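Long-range contacts in steroid delta-isomerase (PDB 3MSO), which probably isomerises a steroid or a related small molecule as a SnoaL-like member of the NTF2 superfamily, although its true substrate is not established: residues B[8-14]-B[104-110]; B[18-22]-B[69-74]; B[35-41]-B[109-115]. The contacts are given in a common frame with arbitrary orientation. Numbering follows the deposited sequence.

Contact 1. Residues B[8-14]-B[104-110]; sequences EANAAAT and FDDDGRI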
loop_
_atom_site.group_PDB
_atom_site.type_symbol
_atom_site.label_atom_id
_atom_site.label_comp_id
_atom_site.label_asym_id
_atom_site.label_seq_id
_atom_site.Cartn_x
_atom_site.Cartn_y
_atom_site.Cartn_z
ATOM N N GLU B 8 -28.281 21.440 7.207
ATOM C CA GLU B 8 -29.502 21.658 6.455
ATOM C C GLU B 8 -30.472 20.531 6.835
ATOM O O GLU B 8 -30.044 19.401 7.077
ATOM C CB GLU B 8 -29.218 21.626 4.953
ATOM C CG GLU B 8 -28.480 22.843 4.411
ATOM C CD GLU B 8 -28.464 22.976 2.898
ATOM O OE1 GLU B 8 -28.787 21.989 2.194
ATOM O OE2 GLU B 8 -28.143 24.087 2.417
ATOM N N ALA B 9 -31.755 20.845 6.915
ATOM C CA ALA B 9 -32.790 19.903 7.329
ATOM C C ALA B 9 -32.702 18.554 6.624
ATOM O O ALA B 9 -32.672 17.516 7.292
ATOM C CB ALA B 9 -34.179 20.524 7.175
ATOM N N ASN B 10 -32.586 18.574 5.291
ATOM C CA ASN B 10 -32.544 17.366 4.480
ATOM C C ASN B 10 -31.293 16.547 4.731
ATOM O O ASN B 10 -31.402 15.347 4.964
ATOM C CB ASN B 10 -32.771 17.679 3.014
ATOM C CG ASN B 10 -34.141 18.237 2.711
ATOM O OD1 ASN B 10 -35.151 17.897 3.340
ATOM N ND2 ASN B 10 -34.216 19.094 1.719
ATOM N N ALA B 11 -30.125 17.209 4.774
ATOM C CA ALA B 11 -28.820 16.635 5.085
ATOM C C ALA B 11 -28.874 15.961 6.463
ATOM O O ALA B 11 -28.486 14.792 6.585
ATOM C CB ALA B 11 -27.776 17.740 5.088
ATOM N N ALA B 12 -29.416 16.679 7.477
ATOM C CA ALA B 12 -29.609 16.185 8.838
ATOM C C ALA B 12 -30.480 14.903 8.861
ATOM O O ALA B 12 -30.159 13.959 9.588
ATOM C CB ALA B 12 -30.238 17.264 9.707
ATOM N N ALA B 13 -31.555 14.864 8.051
ATOM C CA ALA B 13 -32.465 13.717 7.970
ATOM C C ALA B 13 -31.763 12.476 7.395
ATOM O O ALA B 13 -31.932 11.388 7.936
ATOM C CB ALA B 13 -33.677 14.078 7.133
ATOM N N THR B 14 -30.946 12.653 6.337
ATOM C CA THR B 14 -30.163 11.571 5.711
ATOM C C THR B 14 -29.125 11.074 6.698
ATOM O O THR B 14 -28.983 9.865 6.851
ATOM C CB THR B 14 -29.505 12.049 4.423
ATOM O OG1 THR B 14 -30.521 12.594 3.597
ATOM C CG2 THR B 14 -28.783 10.936 3.669
ATOM N N PHE B 104 -23.663 16.410 0.951
ATOM C CA PHE B 104 -25.042 16.197 0.536
ATOM C C PHE B 104 -25.506 17.286 -0.460
ATOM O O PHE B 104 -24.924 18.378 -0.499
ATOM C CB PHE B 104 -25.940 16.274 1.767
ATOM C CG PHE B 104 -25.631 15.330 2.890
ATOM C CD1 PHE B 104 -26.198 14.067 2.927
ATOM C CD2 PHE B 104 -24.841 15.729 3.951
ATOM C CE1 PHE B 104 -25.933 13.202 3.986
ATOM C CE2 PHE B 104 -24.594 14.873 5.016
ATOM C CZ PHE B 104 -25.141 13.614 5.030
ATOM N N ASP B 105 -26.566 17.009 -1.237
ATOM C CA ASP B 105 -27.122 18.037 -2.122
ATOM C C ASP B 105 -28.290 18.764 -1.418
ATOM O O ASP B 105 -28.540 18.481 -0.245
ATOM C CB ASP B 105 -27.507 17.484 -3.511
ATOM C CG ASP B 105 -28.590 16.421 -3.578
ATOM O OD1 ASP B 105 -29.363 16.278 -2.595
ATOM O OD2 ASP B 105 -28.727 15.799 -4.633
ATOM N N ASP B 106 -28.981 19.699 -2.120
ATOM C CA ASP B 106 -30.104 20.478 -1.599
ATOM C C ASP B 106 -31.228 19.567 -1.112
ATOM O O ASP B 106 -31.928 19.915 -0.158
ATOM C CB ASP B 106 -30.689 21.363 -2.719
ATOM C CG ASP B 106 -29.867 22.548 -3.158
ATOM O OD1 ASP B 106 -29.042 23.023 -2.360
ATOM O OD2 ASP B 106 -30.125 23.069 -4.269
ATOM N N ASP B 107 -31.409 18.417 -1.793
ATOM C CA ASP B 107 -32.457 17.445 -1.507
ATOM C C ASP B 107 -32.073 16.439 -0.407
ATOM O O ASP B 107 -32.894 15.602 -0.036
ATOM C CB ASP B 107 -32.950 16.752 -2.812
ATOM C CG ASP B 107 -33.375 17.699 -3.930
ATOM O OD1 ASP B 107 -34.153 18.642 -3.649
ATOM O OD2 ASP B 107 -32.930 17.497 -5.090
ATOM N N GLY B 108 -30.863 16.574 0.134
ATOM C CA GLY B 108 -30.327 15.727 1.196
ATOM C C GLY B 108 -29.680 14.426 0.739
ATOM O O GLY B 108 -29.340 13.588 1.572
ATOM N N ARG B 109 -29.500 14.232 -0.583
ATOM C CA ARG B 109 -28.893 13.023 -1.134
ATOM C C ARG B 109 -27.376 13.086 -0.960
ATOM O O ARG B 109 -26.780 14.155 -1.152
ATOM C CB ARG B 109 -29.184 12.899 -2.631
ATOM C CG ARG B 109 -30.640 12.981 -3.021
ATOM C CD ARG B 109 -30.779 12.738 -4.508
ATOM N NE ARG B 109 -32.066 13.210 -4.990
ATOM C CZ ARG B 109 -32.281 14.433 -5.462
ATOM N NH1 ARG B 109 -31.284 15.305 -5.551
ATOM N NH2 ARG B 109 -33.496 14.794 -5.853
ATOM N N ILE B 110 -26.749 11.926 -0.632
ATOM C CA ILE B 110 -25.294 11.813 -0.510
ATOM C C ILE B 110 -24.729 11.904 -1.921
ATOM O O ILE B 110 -25.142 11.125 -2.771
ATOM C CB ILE B 110 -24.860 10.506 0.225
ATOM C CG1 ILE B 110 -25.345 10.492 1.708
ATOM C CG2 ILE B 110 -23.324 10.299 0.120
ATOM C CD1 ILE B 110 -25.322 9.106 2.408
#
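Thr14 lies over the end of the 105-108 turn, with its OG1 giving a very short 2.5 Å hydrogen bond to Gly108 O and its CG2 resting 3.7 Å from Phe104 CE1, at the edge of that ring. One helical turn earlier, Ala11 CB packs 3.7 Å from Phe104 CD2, while Asn10 ND2 donates to Asp106 O (3.1 Å, nearly straight). The helix can come this close because Gly108, at the last position of a type I turn with positive phi, has no side chain: an ideal CB would clash with Asn10 CB. Just past the turn, Arg109 folds back, its NH1 forming salt bridges with Asp105 OD2 and Asp107 OD2, both at 2.8 Å. The start of helix 9-23 is thus joined to the hairpin between strands 94-104 and 110-118. Both hydrogen bonds across the contact run from helix side chains to backbone carbonyls, so the helix reads the backbone of the turn, while the acidic side chains brace that turn from within through Arg109 and, with Glu8, share Arg81.

Contact 2. Residues B[18-22]-B[69-74]; sequences WHGLI and FAYHRQ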
loop_
_atom_site.group_PDB
_atom_site.type_symbol
_atom_site.label_atom_id
_atom_site.label_comp_id
_atom_site.label_asym_id
_atom_site.label_seq_id
_atom_site.Cartn_x
_atom_site.Cartn_y
_atom_site.Cartn_z
ATOM N N TRP B 18 -28.589 7.450 8.109
ATOM C CA TRP B 18 -27.290 6.818 7.933
ATOM C C TRP B 18 -26.802 6.289 9.275
ATOM O O TRP B 18 -26.336 5.153 9.339
ATOM C CB TRP B 18 -26.291 7.791 7.304
ATOM C CG TRP B 18 -24.866 7.358 7.463
ATOM C CD1 TRP B 18 -24.007 7.741 8.449
ATOM C CD2 TRP B 18 -24.146 6.434 6.635
ATOM N NE1 TRP B 18 -22.790 7.131 8.277
ATOM C CE2 TRP B 18 -22.843 6.328 7.166
ATOM C CE3 TRP B 18 -24.469 5.702 5.483
ATOM C CZ2 TRP B 18 -21.877 5.473 6.618
ATOM C CZ3 TRP B 18 -23.503 4.876 4.925
ATOM C CH2 TRP B 18 -22.236 4.748 5.507
ATOM N N HIS B 19 -26.931 7.093 10.344
ATOM C CA HIS B 19 -26.531 6.696 11.694
ATOM C C HIS B 19 -27.291 5.461 12.153
ATOM O O HIS B 19 -26.663 4.549 12.700
ATOM C CB HIS B 19 -26.686 7.841 12.711
ATOM C CG HIS B 19 -25.502 8.747 12.795
ATOM N ND1 HIS B 19 -24.282 8.307 13.279
ATOM C CD2 HIS B 19 -25.392 10.047 12.467
ATOM C CE1 HIS B 19 -23.470 9.349 13.228
ATOM N NE2 HIS B 19 -24.083 10.414 12.728
ATOM N N GLY B 20 -28.608 5.430 11.885
ATOM C CA GLY B 20 -29.490 4.311 12.201
ATOM C C GLY B 20 -29.125 3.035 11.462
ATOM O O GLY B 20 -29.192 1.943 12.026
ATOM N N LEU B 21 -28.727 3.165 10.197
ATOM C CA LEU B 21 -28.284 2.041 9.370
ATOM C C LEU B 21 -26.994 1.408 9.924
ATOM O O LEU B 21 -26.903 0.177 9.986
ATOM C CB LEU B 21 -28.048 2.502 7.917
ATOM C CG LEU B 21 -29.267 2.831 7.053
ATOM C CD1 LEU B 21 -28.824 3.260 5.681
ATOM C CD2 LEU B 21 -30.240 1.649 6.949
ATOM N N ILE B 22 -26.002 2.262 10.310
ATOM C CA ILE B 22 -24.689 1.871 10.856
ATOM C C ILE B 22 -24.836 1.196 12.227
ATOM O O ILE B 22 -24.215 0.149 12.466
ATOM C CB ILE B 22 -23.697 3.065 10.843
ATOM C CG1 ILE B 22 -23.283 3.461 9.407
ATOM C CG2 ILE B 22 -22.487 2.825 11.744
ATOM C CD1 ILE B 22 -22.463 2.404 8.585
ATOM N N PHE B 69 -16.388 -0.760 15.631
ATOM C CA PHE B 69 -16.640 0.521 14.997
ATOM C C PHE B 69 -17.437 1.400 15.949
ATOM O O PHE B 69 -18.463 0.964 16.479
ATOM C CB PHE B 69 -17.397 0.359 13.682
ATOM C CG PHE B 69 -17.544 1.650 12.891
ATOM C CD1 PHE B 69 -18.589 2.537 13.153
ATOM C CD2 PHE B 69 -16.644 1.978 11.891
ATOM C CE1 PHE B 69 -18.713 3.725 12.431
ATOM C CE2 PHE B 69 -16.788 3.153 11.160
ATOM C CZ PHE B 69 -17.812 4.020 11.439
ATOM N N ALA B 70 -16.962 2.637 16.151
ATOM C CA ALA B 70 -17.592 3.588 17.047
ATOM C C ALA B 70 -17.408 4.992 16.506
ATOM O O ALA B 70 -16.325 5.342 16.086
ATOM C CB ALA B 70 -16.975 3.471 18.437
ATOM N N TYR B 71 -18.460 5.789 16.525
ATOM C CA TYR B 71 -18.393 7.194 16.101
ATOM C C TYR B 71 -18.013 8.058 17.295
ATOM O O TYR B 71 -18.335 7.717 18.431
ATOM C CB TYR B 71 -19.730 7.667 15.512
ATOM C CG TYR B 71 -19.911 7.317 14.046
ATOM C CD1 TYR B 71 -18.922 7.620 13.103
ATOM C CD2 TYR B 71 -21.085 6.728 13.591
ATOM C CE1 TYR B 71 -19.106 7.343 11.750
ATOM C CE2 TYR B 71 -21.283 6.460 12.239
ATOM C CZ TYR B 71 -20.295 6.780 11.321
ATOM O OH TYR B 71 -20.479 6.497 9.994
ATOM N N HIS B 72 -17.265 9.125 17.049
ATOM C CA HIS B 72 -16.838 10.034 18.104
ATOM C C HIS B 72 -17.293 11.456 17.788
ATOM O O HIS B 72 -18.496 11.691 17.833
ATOM C CB HIS B 72 -15.345 9.867 18.382
ATOM C CG HIS B 72 -15.036 8.477 18.838
ATOM N ND1 HIS B 72 -15.486 8.006 20.057
ATOM C CD2 HIS B 72 -14.401 7.475 18.193
ATOM C CE1 HIS B 72 -15.086 6.752 20.127
ATOM N NE2 HIS B 72 -14.432 6.388 19.032
ATOM N N ARG B 73 -16.393 12.364 17.404
ATOM C CA ARG B 73 -16.754 13.735 17.052
ATOM C C ARG B 73 -17.477 13.810 15.725
ATOM O O ARG B 73 -17.189 13.051 14.787
ATOM C CB ARG B 73 -15.507 14.652 16.985
ATOM C CG ARG B 73 -14.946 15.036 18.348
ATOM C CD ARG B 73 -13.656 15.800 18.210
ATOM N NE ARG B 73 -12.563 14.941 17.745
ATOM C CZ ARG B 73 -11.302 15.339 17.652
ATOM N NH1 ARG B 73 -10.963 16.576 17.997
ATOM N NH2 ARG B 73 -10.368 14.503 17.233
ATOM N N GLN B 74 -18.412 14.753 15.644
ATOM C CA GLN B 74 -19.184 15.036 14.442
ATOM C C GLN B 74 -19.077 16.529 14.219
ATOM O O GLN B 74 -19.386 17.328 15.108
ATOM C CB GLN B 74 -20.645 14.581 14.593
ATOM C CG GLN B 74 -20.727 13.080 14.822
ATOM C CD GLN B 74 -22.098 12.512 14.749
ATOM O OE1 GLN B 74 -23.004 13.093 14.154
ATOM N NE2 GLN B 74 -22.257 11.340 15.331
#
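Phe69 opens strand 69-77 with its CB directed at the helix, and its CE1 comes 3.9 Å from Ile22 CG2. The same methyl is also 3.9 Å from Tyr71 CE2, so Ile22 makes apolar contact with both aromatic side chains. Ala70 between them points the other way, following the alternation of a strand. Tyr71 is the centre of the contact. Its ring receives the edge of His19 in an offset edge-to-face pair, with ring centroids 5.0 Å apart and planes at 76°. Its hydroxyl accepts a hydrogen bond from the indole of Trp18, NE1 to OH 2.9 Å, and is also hydrogen-bonded to Asp100. A tyrosine hydroxyl held by an aspartate and a tryptophan inside the cone of an NTF2-type fold is consistent with a place in or beside the pocket, although no ligand marks it here. His72 and Arg73 do not touch the helix; Arg73 instead pairs with Glu86 and reaches Ser82 of the second subunit. Gln74 turns back to the helix: His19 NE2 gives a weak hydrogen bond to Gln74 OE1 at 3.2 Å. Helix 18-22 and strand 69-74 run roughly antiparallel, at 148°, with their axes 11.2 Å apart, a gap bridged by long side chains. Strand 69-77 is an outermost strand of the sheet within this chain and pairs with strand 82-91, while Trp18 continues inward from the helix to meet Phe113 of strand 110-118 edge-to-face and Leu30 of helix 30-33.

Contact 3. Residues B[35-41]-B[109-115]; sequences HPDAVFR and RIVDFEV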
loop_
_atom_site.group_PDB
_atom_site.type_symbol
_atom_site.label_atom_id
_atom_site.label_comp_id
_atom_site.label_asym_id
_atom_site.label_seq_id
_atom_site.Cartn_x
_atom_site.Cartn_y
_atom_site.Cartn_z
ATOM N N HIS B 35 -27.164 9.721 -4.126
ATOM C CA HIS B 35 -27.505 10.398 -5.371
ATOM C C HIS B 35 -27.197 9.350 -6.435
ATOM O O HIS B 35 -26.235 8.608 -6.252
ATOM C CB HIS B 35 -26.627 11.647 -5.587
ATOM C CG HIS B 35 -27.008 12.446 -6.794
ATOM N ND1 HIS B 35 -26.546 12.107 -8.055
ATOM C CD2 HIS B 35 -27.829 13.518 -6.907
ATOM C CE1 HIS B 35 -27.086 12.985 -8.886
ATOM N NE2 HIS B 35 -27.869 13.854 -8.242
ATOM N N PRO B 36 -27.980 9.210 -7.527
ATOM C CA PRO B 36 -27.650 8.185 -8.538
ATOM C C PRO B 36 -26.197 8.213 -9.012
ATOM O O PRO B 36 -25.617 7.160 -9.250
ATOM C CB PRO B 36 -28.615 8.487 -9.686
ATOM C CG PRO B 36 -29.150 9.844 -9.400
ATOM C CD PRO B 36 -29.186 9.958 -7.921
ATOM N N ASP B 37 -25.606 9.405 -9.089
ATOM C CA ASP B 37 -24.239 9.618 -9.540
ATOM C C ASP B 37 -23.272 9.855 -8.394
ATOM O O ASP B 37 -22.212 10.448 -8.607
ATOM C CB ASP B 37 -24.200 10.800 -10.532
ATOM C CG ASP B 37 -25.118 10.646 -11.734
ATOM O OD1 ASP B 37 -25.253 9.500 -12.243
ATOM O OD2 ASP B 37 -25.675 11.668 -12.186
ATOM N N ALA B 38 -23.617 9.378 -7.185
ATOM C CA ALA B 38 -22.780 9.526 -5.988
ATOM C C ALA B 38 -21.376 8.964 -6.217
ATOM O O ALA B 38 -21.198 7.997 -6.952
ATOM C CB ALA B 38 -23.433 8.853 -4.786
ATOM N N VAL B 39 -20.388 9.612 -5.613
ATOM C CA VAL B 39 -18.973 9.274 -5.721
ATOM C C VAL B 39 -18.392 8.825 -4.373
ATOM O O VAL B 39 -18.686 9.424 -3.330
ATOM C CB VAL B 39 -18.237 10.485 -6.329
ATOM C CG1 VAL B 39 -16.810 10.617 -5.825
ATOM C CG2 VAL B 39 -18.286 10.433 -7.851
ATOM N N PHE B 40 -17.586 7.743 -4.403
ATOM C CA PHE B 40 -16.896 7.241 -3.223
ATOM C C PHE B 40 -15.395 7.395 -3.422
ATOM O O PHE B 40 -14.841 6.885 -4.401
ATOM C CB PHE B 40 -17.274 5.792 -2.892
ATOM C CG PHE B 40 -16.546 5.236 -1.681
ATOM C CD1 PHE B 40 -16.987 5.516 -0.395
ATOM C CD2 PHE B 40 -15.426 4.423 -1.833
ATOM C CE1 PHE B 40 -16.316 5.006 0.713
ATOM C CE2 PHE B 40 -14.746 3.932 -0.718
ATOM C CZ PHE B 40 -15.199 4.223 0.549
ATOM N N ARG B 41 -14.746 8.116 -2.490
ATOM C CA ARG B 41 -13.295 8.355 -2.497
ATOM C C ARG B 41 -12.649 7.499 -1.424
ATOM O O ARG B 41 -12.784 7.761 -0.225
ATOM C CB ARG B 41 -12.964 9.849 -2.358
ATOM C CG ARG B 41 -13.613 10.652 -3.462
ATOM C CD ARG B 41 -13.295 12.117 -3.446
ATOM N NE ARG B 41 -14.177 12.827 -4.378
ATOM C CZ ARG B 41 -13.985 12.898 -5.692
ATOM N NH1 ARG B 41 -12.924 12.324 -6.248
ATOM N NH2 ARG B 41 -14.856 13.540 -6.461
ATOM N N ARG B 109 -29.500 14.232 -0.583
ATOM C CA ARG B 109 -28.893 13.023 -1.134
ATOM C C ARG B 109 -27.376 13.086 -0.960
ATOM O O ARG B 109 -26.780 14.155 -1.152
ATOM C CB ARG B 109 -29.184 12.899 -2.631
ATOM C CG ARG B 109 -30.640 12.981 -3.021
ATOM C CD ARG B 109 -30.779 12.738 -4.508
ATOM N NE ARG B 109 -32.066 13.210 -4.990
ATOM C CZ ARG B 109 -32.281 14.433 -5.462
ATOM N NH1 ARG B 109 -31.284 15.305 -5.551
ATOM N NH2 ARG B 109 -33.496 14.794 -5.853
ATOM N N ILE B 110 -26.749 11.926 -0.632
ATOM C CA ILE B 110 -25.294 11.813 -0.510
ATOM C C ILE B 110 -24.729 11.904 -1.921
ATOM O O ILE B 110 -25.142 11.125 -2.771
ATOM C CB ILE B 110 -24.860 10.506 0.225
ATOM C CG1 ILE B 110 -25.345 10.492 1.708
ATOM C CG2 ILE B 110 -23.324 10.299 0.120
ATOM C CD1 ILE B 110 -25.322 9.106 2.408
ATOM N N VAL B 111 -23.813 12.861 -2.172
ATOM C CA VAL B 111 -23.162 13.079 -3.471
ATOM C C VAL B 111 -21.677 12.684 -3.462
ATOM O O VAL B 111 -21.162 12.201 -4.469
ATOM C CB VAL B 111 -23.401 14.486 -4.081
ATOM C CG1 VAL B 111 -24.888 14.740 -4.302
ATOM C CG2 VAL B 111 -22.781 15.607 -3.230
ATOM N N ASP B 112 -20.998 12.888 -2.339
ATOM C CA ASP B 112 -19.590 12.561 -2.186
ATOM C C ASP B 112 -19.350 11.921 -0.795
ATOM O O ASP B 112 -19.757 12.465 0.231
ATOM C CB ASP B 112 -18.727 13.823 -2.394
ATOM C CG ASP B 112 -17.252 13.559 -2.640
ATOM O OD1 ASP B 112 -16.491 13.466 -1.653
ATOM O OD2 ASP B 112 -16.849 13.514 -3.817
ATOM N N PHE B 113 -18.722 10.751 -0.779
ATOM C CA PHE B 113 -18.414 10.052 0.447
ATOM C C PHE B 113 -16.938 9.726 0.389
ATOM O O PHE B 113 -16.516 8.850 -0.374
ATOM C CB PHE B 113 -19.246 8.776 0.560
ATOM C CG PHE B 113 -19.407 8.247 1.967
ATOM C CD1 PHE B 113 -18.300 7.844 2.712
ATOM C CD2 PHE B 113 -20.672 8.079 2.523
ATOM C CE1 PHE B 113 -18.452 7.326 3.998
ATOM C CE2 PHE B 113 -20.821 7.562 3.814
ATOM C CZ PHE B 113 -19.708 7.178 4.537
ATOM N N GLU B 114 -16.149 10.455 1.192
ATOM C CA GLU B 114 -14.699 10.341 1.265
ATOM C C GLU B 114 -14.265 9.787 2.611
ATOM O O GLU B 114 -14.633 10.323 3.655
ATOM C CB GLU B 114 -14.100 11.709 0.995
ATOM C CG GLU B 114 -12.600 11.749 0.856
ATOM C CD GLU B 114 -12.067 13.102 0.428
ATOM O OE1 GLU B 114 -12.874 14.042 0.245
ATOM O OE2 GLU B 114 -10.831 13.224 0.294
ATOM N N VAL B 115 -13.496 8.693 2.584
ATOM C CA VAL B 115 -12.996 8.047 3.805
ATOM C C VAL B 115 -11.473 8.211 3.906
ATOM O O VAL B 115 -10.784 8.126 2.895
ATOM C CB VAL B 115 -13.428 6.547 3.869
ATOM C CG1 VAL B 115 -12.901 5.854 5.129
ATOM C CG2 VAL B 115 -14.943 6.402 3.776
#
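Arg41 and His35 have the largest areas buried here, and they sit near the two ends of the pairing. Arg41 leans back along the sheet, and its NE forms a salt bridge with Asp112 OD2 at 2.8 Å; a weaker bond from NH2 to the same oxygen spans 3.3 Å. Its backbone is equally engaged: Arg41 N donates to Phe113 O (2.9 Å) and Arg41 O accepts from Val115 N (3.0 Å), so the residue straddles Glu114 in the way expected of parallel strands. Two residues earlier Val39 does the same around Asp112, with its N bound to Val111 O and its O to Phe113 N, both at 2.9 Å. These strands, 38-41 and 110-115, run at only 5° to each other and form the parallel pair in the otherwise antiparallel, strongly curved sheet of the NTF2-like alpha+beta cone. On the face turned to helix 52-65, Phe40 CE1 meets Phe113 CD1 at 4.0 Å and Val115 CG2 at 3.6 Å. On the other face, next to Asp112, Glu114 reaches Arg118 and Lys97 of the second subunit. Toward the start, Val111 and Asp112 together face Arg103 in a classic beta bulge. There His35 N donates to Ile110 O (2.8 Å), and the His35 side chain packs on Val111, His35 CB to Val111 CG1 3.8 Å, and on Arg109, His35 CD2 to Arg109 CD 3.9 Å. His35 ND1 accepts from Asp37 N at 3.0 Å within the type I turn that takes the chain round the corner to Ala38.

Contacts 1 and 2 lie along helix 9-23, their centres about 16 Å apart: the first ties its start to the turn after strand 94-104, the second its later part to strand 69-77. Contact 3 is centred about 12 Å from contact 1 and shares Arg109 and Ile110 with it, as the turn runs on into strand 110-118. Contacts 2 and 3, centres about 17 Å apart, involve the same curved sheet and meet where Trp18 CZ2 packs 3.5 Å from Phe113 CZ. Along the chain, contact 2 nests inside contact 1, whereas contact 3 crosses both. Helix and sheet are therefore joined at several places into one cone, and contacts 2 and 3 also touch the second subunit.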